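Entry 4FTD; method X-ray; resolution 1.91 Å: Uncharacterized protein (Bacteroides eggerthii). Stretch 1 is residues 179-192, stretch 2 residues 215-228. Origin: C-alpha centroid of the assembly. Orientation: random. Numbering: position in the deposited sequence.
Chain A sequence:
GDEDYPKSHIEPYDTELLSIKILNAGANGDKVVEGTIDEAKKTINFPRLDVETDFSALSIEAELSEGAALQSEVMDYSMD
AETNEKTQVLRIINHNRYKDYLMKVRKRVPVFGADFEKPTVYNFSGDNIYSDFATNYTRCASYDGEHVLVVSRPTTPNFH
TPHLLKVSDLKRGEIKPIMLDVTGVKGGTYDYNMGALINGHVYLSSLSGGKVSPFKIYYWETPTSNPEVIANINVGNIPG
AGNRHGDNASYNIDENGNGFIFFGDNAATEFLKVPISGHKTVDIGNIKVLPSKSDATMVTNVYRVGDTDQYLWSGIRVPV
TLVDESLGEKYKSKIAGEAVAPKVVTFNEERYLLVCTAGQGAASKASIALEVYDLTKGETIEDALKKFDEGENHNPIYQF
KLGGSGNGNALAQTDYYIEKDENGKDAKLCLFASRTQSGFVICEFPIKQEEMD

Stretch 1 179-192: MLDVTGVKGGTYDY
Stretch 2, residues 215-228: FKIYYWETPTSNPE

Stretch 2 is an extended strand from Phe-215 to Trp-220 followed by a loop that doubles back, and stretch 1 lies against it mainly as irregular chain, the two burying 592 Å² in sum. The register runs antiparallel in sequence: CA of Leu-180 is 6.3 Å from CA of Pro-223, and CA of Gly-187 is 7.3 Å from CA of Lys-216. Strand alternation sends Lys-216, Tyr-218 and Trp-220 toward stretch 1, all with chi1 m, while Ile-217 and Tyr-219 are out of its reach.

Lys-216 (chi m, t, p, t) carries NZ to Lys-186 O, a 2.9 Å hydrogen bond, and NZ also donates to Tyr-218 OH at 3.0 Å. Its aliphatic part passes Gly-187 (phi/psi 120/133), where an ideal CB would lie 3.1 Å from Lys-216 CD; those backbone angles alone already call for glycine.

Tyr-218 (chi2 89°) offers a ring face to Val-185, whose t rotamer places CG1 3.7 Å from the ring centroid and 10° off its normal, a CH-pi contact. The hydroxyl serves the polar backbone beyond: Lys-186 N reaches Tyr-218 OH in a weak 3.2 Å hydrogen bond, and OH donates to water 5 at 2.6 Å. That water in turn donates to Gly-187 O (2.7 Å) and Asp-191 O (2.8 Å).

Trp-220 (chi2 -102°) combines both kinds of contact. NE1 donates to Asp-181 O at 2.9 Å with an N-H...O angle of 140°, the acceptor lying at the ring edge. Over one face sits Leu-180 (m, t), its CD2 4.1 Å from the five-membered ring centroid and 13° off the normal. Val-185 CG2 packs 4.1 Å from Trp-220 CZ2.

A type I turn, Thr-222 to Ser-225, then reverses the chain, closed by Ser-225 N to Thr-222 O (3.0 Å). Pro-223 O and Ser-225 O accept from water 2 at 2.7 and 2.8 Å; Asp-181 N donates to the same water at 2.9 Å. Water 1 links Pro-223 O (2.8 Å) to Met-179 O (2.9 Å).

At Asn-226, water 3 donates to Asp-181 OD2 (2.6 Å) and, weakly, to Asn-226 OD1 (3.0 Å). Asp-181 is t, and its OD1 accepts from Thr-183 N at 2.9 Å.

Pro-227 points toward stretch 1. Its compact apolar ring places CB 3.7 Å from Val-185 CG2 and CG 3.4 Å from Thr-183 O, beside the type II turn Val-182 to Val-185, whose Gly-184 has the positive phi (73°) that favours glycine.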

HETATM    1  N   MSE A 179       3.355   6.557  26.698  1.00 43.16           N
HETATM    2  CA  MSE A 179       4.681   5.932  26.904  1.00 45.79           C
HETATM    3  C   MSE A 179       4.615   4.450  27.351  1.00 39.87           C
HETATM    4  O   MSE A 179       3.878   4.082  28.249  1.00 44.08           O
HETATM    5  CB  MSE A 179       5.537   6.722  27.921  1.00 47.77           C
HETATM    6  CG  MSE A 179       6.615   7.661  27.205  1.00 54.73           C
HETATM    7 SE   MSE A 179       5.576   9.141  26.526  0.75 55.64          SE
HETATM    8  CE  MSE A 179       6.965  10.120  25.450  1.00 50.43           C
ATOM      9  N   LEU A 180       5.394   3.608  26.692  1.00 40.42           N
ATOM     10  CA  LEU A 180       5.566   2.260  27.118  1.00 39.63           C
ATOM     11  C   LEU A 180       6.328   2.184  28.415  1.00 40.03           C
ATOM     12  O   LEU A 180       7.231   2.985  28.666  1.00 40.56           O
ATOM     13  CB  LEU A 180       6.345   1.518  26.032  1.00 39.05           C
ATOM     14  CG  LEU A 180       5.612   1.294  24.697  1.00 43.17           C
ATOM     15  CD1 LEU A 180       6.597   0.721  23.662  1.00 42.69           C
ATOM     16  CD2 LEU A 180       4.386   0.362  24.832  1.00 41.98           C
ATOM     17  N   ASP A 181       6.021   1.167  29.218  1.00 41.84           N
ATOM     18  CA  ASP A 181       6.825   0.842  30.396  1.00 42.16           C
ATOM     19  C   ASP A 181       8.153   0.313  29.909  1.00 45.46           C
ATOM     20  O   ASP A 181       8.184  -0.721  29.247  1.00 40.02           O
ATOM     21  CB  ASP A 181       6.079  -0.182  31.255  1.00 44.91           C
ATOM     22  CG  ASP A 181       6.808  -0.546  32.527  1.00 52.05           C
ATOM     23  OD1 ASP A 181       7.997  -0.204  32.710  1.00 46.47           O
ATOM     24  OD2 ASP A 181       6.164  -1.202  33.359  1.00 61.00           O
ATOM     25  N   VAL A 182       9.249   1.046  30.178  1.00 42.04           N
ATOM     26  CA  VAL A 182      10.604   0.638  29.743  1.00 42.11           C
ATOM     27  C   VAL A 182      11.485   0.269  30.962  1.00 41.07           C
ATOM     28  O   VAL A 182      12.699   0.252  30.878  1.00 39.63           O
ATOM     29  CB  VAL A 182      11.264   1.661  28.772  1.00 41.80           C
ATOM     30  CG1 VAL A 182      10.583   1.647  27.411  1.00 42.04           C
ATOM     31  CG2 VAL A 182      11.266   3.072  29.368  1.00 37.98           C
ATOM     32  N   THR A 183      10.878  -0.098  32.087  1.00 41.86           N
ATOM     33  CA  THR A 183      11.653  -0.566  33.274  1.00 48.87           C
ATOM     34  C   THR A 183      12.484  -1.787  32.890  1.00 48.44           C
ATOM     35  O   THR A 183      11.972  -2.715  32.275  1.00 43.71           O
ATOM     36  CB  THR A 183      10.735  -0.928  34.442  1.00 52.14           C
ATOM     37  OG1 THR A 183       9.829   0.137  34.614  1.00 58.07           O
ATOM     38  CG2 THR A 183      11.527  -1.092  35.773  1.00 53.33           C
ATOM     39  N   GLY A 184      13.792  -1.719  33.120  1.00 53.37           N
ATOM     40  CA  GLY A 184      14.702  -2.825  32.734  1.00 46.00           C
ATOM     41  C   GLY A 184      14.995  -2.989  31.262  1.00 45.63           C
ATOM     42  O   GLY A 184      15.676  -3.941  30.885  1.00 51.12           O
ATOM     43  N   VAL A 185      14.504  -2.076  30.409  1.00 39.82           N
ATOM     44  CA  VAL A 185      14.767  -2.133  28.998  1.00 37.66           C
ATOM     45  C   VAL A 185      16.101  -1.372  28.789  1.00 44.68           C
ATOM     46  O   VAL A 185      16.130  -0.177  28.440  1.00 45.86           O
ATOM     47  CB  VAL A 185      13.588  -1.583  28.165  1.00 40.53           C
ATOM     48  CG1 VAL A 185      13.937  -1.571  26.668  1.00 40.93           C
ATOM     49  CG2 VAL A 185      12.349  -2.415  28.445  1.00 42.13           C
ATOM     50  N   LYS A 186      17.176  -2.129  28.965  1.00 38.92           N
ATOM     51  CA  LYS A 186      18.572  -1.681  29.026  1.00 41.48           C
ATOM     52  C   LYS A 186      19.520  -2.759  28.516  1.00 37.53           C
ATOM     53  O   LYS A 186      19.319  -3.943  28.776  1.00 42.04           O
ATOM     54  CB  LYS A 186      18.946  -1.366  30.482  1.00 48.18           C
ATOM     55  CG  LYS A 186      18.561   0.037  30.913  1.00 67.52           C
ATOM     56  CD  LYS A 186      19.680   0.982  30.509  1.00 86.39           C
ATOM     57  CE  LYS A 186      19.281   2.448  30.396  1.00 84.39           C
ATOM     58  NZ  LYS A 186      20.263   3.094  29.458  1.00 55.94           N
ATOM     59  N   GLY A 187      20.605  -2.333  27.873  1.00 41.41           N
ATOM     60  CA  GLY A 187      21.573  -3.265  27.293  1.00 41.72           C
ATOM     61  C   GLY A 187      21.728  -3.081  25.784  1.00 40.29           C
ATOM     62  O   GLY A 187      20.737  -3.078  25.032  1.00 41.83           O
ATOM     63  N   GLY A 188      22.978  -3.043  25.340  1.00 39.49           N
ATOM     64  CA  GLY A 188      23.296  -2.810  23.964  1.00 41.90           C
ATOM     65  C   GLY A 188      23.867  -1.417  23.832  1.00 37.73           C
ATOM     66  O   GLY A 188      23.802  -0.637  24.742  1.00 39.32           O
ATOM     67  N   THR A 189      24.518  -1.142  22.710  1.00 35.76           N
ATOM     68  CA  THR A 189      24.993   0.208  22.381  1.00 38.69           C
ATOM     69  C   THR A 189      23.852   1.229  22.373  1.00 41.19           C
ATOM     70  O   THR A 189      24.012   2.358  22.864  1.00 38.98           O
ATOM     71  CB  THR A 189      25.749   0.167  21.035  1.00 39.64           C
ATOM     72  OG1 THR A 189      26.776  -0.813  21.159  1.00 39.72           O
ATOM     73  CG2 THR A 189      26.346   1.549  20.658  1.00 43.34           C
ATOM     74  N   TYR A 190      22.696   0.852  21.830  1.00 36.69           N
ATOM     75  CA  TYR A 190      21.454   1.600  22.066  1.00 37.60           C
ATOM     76  C   TYR A 190      20.510   0.659  22.750  1.00 41.46           C
ATOM     77  O   TYR A 190      20.432  -0.541  22.426  1.00 33.73           O
ATOM     78  CB  TYR A 190      20.743   2.143  20.809  1.00 37.84           C
ATOM     79  CG  TYR A 190      21.557   2.973  19.817  1.00 35.30           C
ATOM     80  CD1 TYR A 190      22.708   3.632  20.169  1.00 42.91           C
ATOM     81  CD2 TYR A 190      21.068   3.179  18.498  1.00 41.48           C
ATOM     82  CE1 TYR A 190      23.425   4.401  19.244  1.00 46.74           C
ATOM     83  CE2 TYR A 190      21.778   3.950  17.571  1.00 48.74           C
ATOM     84  CZ  TYR A 190      22.965   4.564  17.955  1.00 54.80           C
ATOM     85  OH  TYR A 190      23.723   5.316  17.051  1.00 61.50           O
ATOM     86  N   ASP A 191      19.781   1.168  23.716  1.00 33.92           N
ATOM     87  CA  ASP A 191      18.819   0.321  24.443  1.00 37.58           C
ATOM     88  C   ASP A 191      17.700  -0.200  23.519  1.00 36.29           C
ATOM     89  O   ASP A 191      17.112  -1.213  23.764  1.00 36.00           O
ATOM     90  CB  ASP A 191      18.165   1.131  25.530  1.00 35.71           C
ATOM     91  CG  ASP A 191      19.122   1.492  26.684  1.00 42.87           C
ATOM     92  OD1 ASP A 191      20.130   0.810  26.906  1.00 45.95           O
ATOM     93  OD2 ASP A 191      18.796   2.479  27.361  1.00 45.90           O
ATOM     94  N   TYR A 192      17.306   0.630  22.562  1.00 34.96           N
ATOM     95  CA  TYR A 192      16.327   0.299  21.538  1.00 36.56           C
ATOM     96  C   TYR A 192      16.624   1.169  20.299  1.00 35.10           C
ATOM     97  O   TYR A 192      17.229   2.239  20.386  1.00 40.86           O
ATOM     98  CB  TYR A 192      14.895   0.412  22.003  1.00 34.87           C
ATOM     99  CG  TYR A 192      14.712   1.468  23.064  1.00 34.35           C
ATOM    100  CD1 TYR A 192      14.657   2.807  22.712  1.00 35.32           C
ATOM    101  CD2 TYR A 192      14.637   1.123  24.400  1.00 40.30           C
ATOM    102  CE1 TYR A 192      14.574   3.788  23.679  1.00 35.72           C
ATOM    103  CE2 TYR A 192      14.520   2.117  25.398  1.00 37.55           C
ATOM    104  CZ  TYR A 192      14.498   3.428  25.008  1.00 36.21           C
ATOM    105  OH  TYR A 192      14.394   4.432  25.881  1.00 42.04           O
ATOM    106  N   PHE A 215      22.208  -8.067  22.324  1.00 37.23           N
ATOM    107  CA  PHE A 215      21.253  -7.900  21.268  1.00 37.04           C
ATOM    108  C   PHE A 215      19.913  -8.434  21.746  1.00 39.18           C
ATOM    109  O   PHE A 215      19.661  -9.605  21.672  1.00 41.57           O
ATOM    110  CB  PHE A 215      21.770  -8.555  19.986  1.00 33.92           C
ATOM    111  CG  PHE A 215      20.948  -8.248  18.746  1.00 34.68           C
ATOM    112  CD1 PHE A 215      20.459  -6.966  18.480  1.00 36.28           C
ATOM    113  CD2 PHE A 215      20.828  -9.220  17.737  1.00 42.59           C
ATOM    114  CE1 PHE A 215      19.740  -6.683  17.331  1.00 38.73           C
ATOM    115  CE2 PHE A 215      20.122  -8.932  16.569  1.00 43.39           C
ATOM    116  CZ  PHE A 215      19.597  -7.668  16.357  1.00 40.31           C
ATOM    117  N   LYS A 216      19.093  -7.524  22.264  1.00 38.06           N
ATOM    118  CA  LYS A 216      17.906  -7.872  23.010  1.00 39.13           C
ATOM    119  C   LYS A 216      16.673  -7.528  22.239  1.00 37.12           C
ATOM    120  O   LYS A 216      16.696  -6.580  21.438  1.00 34.86           O
ATOM    121  CB  LYS A 216      17.949  -7.169  24.369  1.00 37.86           C
ATOM    122  CG  LYS A 216      19.170  -7.567  25.198  1.00 41.43           C
ATOM    123  CD  LYS A 216      19.256  -6.844  26.525  1.00 38.89           C
ATOM    124  CE  LYS A 216      18.250  -7.405  27.487  1.00 41.48           C
ATOM    125  NZ  LYS A 216      18.270  -6.607  28.722  1.00 38.20           N
ATOM    126  N   ILE A 217      15.642  -8.347  22.421  1.00 36.38           N
ATOM    127  CA  ILE A 217      14.317  -8.158  21.845  1.00 36.05           C
ATOM    128  C   ILE A 217      13.330  -8.185  23.012  1.00 32.58           C
ATOM    129  O   ILE A 217      13.373  -9.083  23.879  1.00 39.41           O
ATOM    130  CB  ILE A 217      13.932  -9.226  20.823  1.00 36.26           C
ATOM    131  CG1 ILE A 217      15.048  -9.364  19.749  1.00 33.89           C
ATOM    132  CG2 ILE A 217      12.590  -8.946  20.183  1.00 32.87           C
ATOM    133  CD1 ILE A 217      14.831 -10.492  18.760  1.00 36.38           C
ATOM    134  N   TYR A 218      12.492  -7.169  23.012  1.00 35.19           N
ATOM    135  CA  TYR A 218      11.493  -6.950  24.009  1.00 32.91           C
ATOM    136  C   TYR A 218      10.081  -7.000  23.407  1.00 35.07           C
ATOM    137  O   TYR A 218       9.876  -6.627  22.237  1.00 37.66           O
ATOM    138  CB  TYR A 218      11.699  -5.575  24.602  1.00 35.12           C
ATOM    139  CG  TYR A 218      13.060  -5.368  25.256  1.00 32.58           C
ATOM    140  CD1 TYR A 218      14.142  -4.919  24.514  1.00 34.85           C
ATOM    141  CD2 TYR A 218      13.247  -5.623  26.627  1.00 38.19           C
ATOM    142  CE1 TYR A 218      15.381  -4.663  25.110  1.00 37.85           C
ATOM    143  CE2 TYR A 218      14.481  -5.393  27.237  1.00 40.56           C
ATOM    144  CZ  TYR A 218      15.547  -4.923  26.471  1.00 38.50           C
ATOM    145  OH  TYR A 218      16.734  -4.645  27.059  1.00 39.00           O
ATOM    146  N   TYR A 219       9.115  -7.365  24.271  1.00 37.81           N
ATOM    147  CA  TYR A 219       7.738  -7.581  23.898  1.00 39.63           C
ATOM    148  C   TYR A 219       6.778  -6.973  24.914  1.00 38.02           C
ATOM    149  O   TYR A 219       6.968  -7.144  26.135  1.00 40.39           O
ATOM    150  CB  TYR A 219       7.504  -9.108  23.838  1.00 37.09           C
ATOM    151  CG  TYR A 219       6.066  -9.582  23.589  1.00 37.41           C
ATOM    152  CD1 TYR A 219       5.577  -9.753  22.298  1.00 41.49           C
ATOM    153  CD2 TYR A 219       5.250  -9.973  24.639  1.00 39.03           C
ATOM    154  CE1 TYR A 219       4.297 -10.228  22.073  1.00 39.05           C
ATOM    155  CE2 TYR A 219       3.964 -10.432  24.413  1.00 41.46           C
ATOM    156  CZ  TYR A 219       3.497 -10.556  23.122  1.00 45.48           C
ATOM    157  OH  TYR A 219       2.228 -11.019  22.864  1.00 42.83           O
ATOM    158  N   TRP A 220       5.743  -6.299  24.408  1.00 39.65           N
ATOM    159  CA  TRP A 220       4.646  -5.788  25.205  1.00 41.28           C
ATOM    160  C   TRP A 220       3.371  -6.409  24.680  1.00 44.42           C
ATOM    161  O   TRP A 220       3.021  -6.228  23.495  1.00 40.92           O
ATOM    162  CB  TRP A 220       4.523  -4.260  25.052  1.00 43.52           C
ATOM    163  CG  TRP A 220       5.546  -3.509  25.810  1.00 39.20           C
ATOM    164  CD1 TRP A 220       5.372  -2.855  27.005  1.00 41.36           C
ATOM    165  CD2 TRP A 220       6.891  -3.278  25.415  1.00 37.58           C
ATOM    166  NE1 TRP A 220       6.549  -2.283  27.405  1.00 40.79           N
ATOM    167  CE2 TRP A 220       7.497  -2.506  26.432  1.00 38.75           C
ATOM    168  CE3 TRP A 220       7.666  -3.677  24.311  1.00 34.85           C
ATOM    169  CZ2 TRP A 220       8.828  -2.111  26.367  1.00 38.99           C
ATOM    170  CZ3 TRP A 220       8.987  -3.266  24.251  1.00 38.63           C
ATOM    171  CH2 TRP A 220       9.551  -2.501  25.267  1.00 36.51           C
ATOM    172  N   GLU A 221       2.682  -7.140  25.537  1.00 43.91           N
ATOM    173  CA  GLU A 221       1.422  -7.796  25.165  1.00 43.17           C
ATOM    174  C   GLU A 221       0.381  -6.764  24.756  1.00 47.55           C
ATOM    175  O   GLU A 221      -0.291  -6.896  23.735  1.00 48.05           O
ATOM    176  CB  GLU A 221       0.909  -8.613  26.369  1.00 50.14           C
ATOM    177  CG  GLU A 221      -0.402  -9.367  26.168  1.00 60.79           C
ATOM    178  CD  GLU A 221      -0.287 -10.611  25.302  1.00 73.68           C
ATOM    179  OE1 GLU A 221       0.775 -11.296  25.301  1.00 72.73           O
ATOM    180  OE2 GLU A 221      -1.293 -10.928  24.629  1.00 87.22           O
ATOM    181  N   THR A 222       0.260  -5.738  25.588  1.00 40.97           N
ATOM    182  CA  THR A 222      -0.617  -4.611  25.365  1.00 50.59           C
ATOM    183  C   THR A 222       0.179  -3.329  25.681  1.00 51.66           C
ATOM    184  O   THR A 222       1.208  -3.392  26.348  1.00 50.25           O
ATOM    185  CB  THR A 222      -1.831  -4.618  26.349  1.00 47.12           C
ATOM    186  OG1 THR A 222      -1.397  -4.181  27.643  1.00 48.57           O
ATOM    187  CG2 THR A 222      -2.500  -5.999  26.479  1.00 47.10           C
ATOM    188  N   PRO A 223      -0.345  -2.157  25.296  1.00 51.22           N
ATOM    189  CA  PRO A 223       0.328  -0.882  25.569  1.00 53.80           C
ATOM    190  C   PRO A 223       0.636  -0.561  27.010  1.00 47.33           C
ATOM    191  O   PRO A 223       1.574   0.177  27.268  1.00 45.90           O
ATOM    192  CB  PRO A 223      -0.673   0.144  25.040  1.00 57.21           C
ATOM    193  CG  PRO A 223      -1.312  -0.563  23.878  1.00 61.33           C
ATOM    194  CD  PRO A 223      -1.483  -1.973  24.368  1.00 65.33           C
ATOM    195  N   THR A 224      -0.147  -1.101  27.942  1.00 46.80           N
ATOM    196  CA  THR A 224       0.033  -0.828  29.370  1.00 55.64           C
ATOM    197  C   THR A 224       0.760  -1.985  30.084  1.00 50.49           C
ATOM    198  O   THR A 224       0.921  -1.946  31.284  1.00 50.47           O
ATOM    199  CB  THR A 224      -1.340  -0.518  30.040  1.00 56.06           C
ATOM    200  OG1 THR A 224      -2.244  -1.581  29.771  1.00 61.66           O
ATOM    201  CG2 THR A 224      -1.967   0.778  29.496  1.00 49.29           C
ATOM    202  N   SER A 225       1.253  -2.982  29.344  1.00 53.45           N
ATOM    203  CA  SER A 225       1.899  -4.180  29.954  1.00 54.03           C
ATOM    204  C   SER A 225       3.308  -3.868  30.441  1.00 45.90           C
ATOM    205  O   SER A 225       3.924  -2.940  29.968  1.00 48.22           O
ATOM    206  CB  SER A 225       2.019  -5.298  28.901  1.00 53.43           C
ATOM    207  OG  SER A 225       0.741  -5.665  28.425  1.00 52.44           O
ATOM    208  N   ASN A 226       3.819  -4.693  31.348  1.00 45.52           N
ATOM    209  CA  ASN A 226       5.241  -4.699  31.669  1.00 44.85           C
ATOM    210  C   ASN A 226       5.970  -5.225  30.447  1.00 43.96           C
ATOM    211  O   ASN A 226       5.428  -6.085  29.732  1.00 45.79           O
ATOM    212  CB  ASN A 226       5.581  -5.634  32.824  1.00 44.70           C
ATOM    213  CG  ASN A 226       4.805  -5.315  34.092  1.00 63.77           C
ATOM    214  OD1 ASN A 226       4.520  -4.177  34.397  1.00 65.23           O
ATOM    215  ND2 ASN A 226       4.470  -6.339  34.831  1.00 69.11           N
ATOM    216  N   PRO A 227       7.194  -4.748  30.205  1.00 43.97           N
ATOM    217  CA  PRO A 227       7.986  -5.268  29.122  1.00 42.59           C
ATOM    218  C   PRO A 227       8.432  -6.725  29.444  1.00 40.29           C
ATOM    219  O   PRO A 227       8.664  -7.017  30.597  1.00 43.00           O
ATOM    220  CB  PRO A 227       9.210  -4.340  29.131  1.00 43.64           C
ATOM    221  CG  PRO A 227       9.348  -3.911  30.562  1.00 42.68           C
ATOM    222  CD  PRO A 227       7.931  -3.737  30.993  1.00 51.73           C
ATOM    223  N   GLU A 228       8.581  -7.582  28.439  1.00 44.72           N
ATOM    224  CA  GLU A 228       9.172  -8.906  28.606  1.00 46.34           C
ATOM    225  C   GLU A 228      10.395  -9.004  27.711  1.00 44.48           C
ATOM    226  O   GLU A 228      10.318  -8.674  26.538  1.00 39.77           O
ATOM    227  CB  GLU A 228       8.172  -9.990  28.213  1.00 50.62           C
ATOM    228  CG  GLU A 228       6.909  -9.973  29.051  1.00 56.91           C
ATOM    229  CD  GLU A 228       5.850 -10.961  28.563  1.00 80.00           C
ATOM    230  OE1 GLU A 228       6.183 -12.171  28.542  1.00 59.54           O
ATOM    231  OE2 GLU A 228       4.699 -10.532  28.217  1.00 54.61           O
TER
HETATM  232  O   HOH W   1       1.476   2.601  28.748  1.00 58.28           O
HETATM  233  O   HOH W   2       3.642  -0.402  28.920  1.00 43.48           O
HETATM  234  O   HOH W   3       7.252  -3.005  34.958  1.00 62.03           O
HETATM  235  O   HOH W   4       3.402  -1.202  33.133  1.00 66.33           O
HETATM  236  O   HOH W   5      18.137  -3.010  25.651  1.00 33.26           O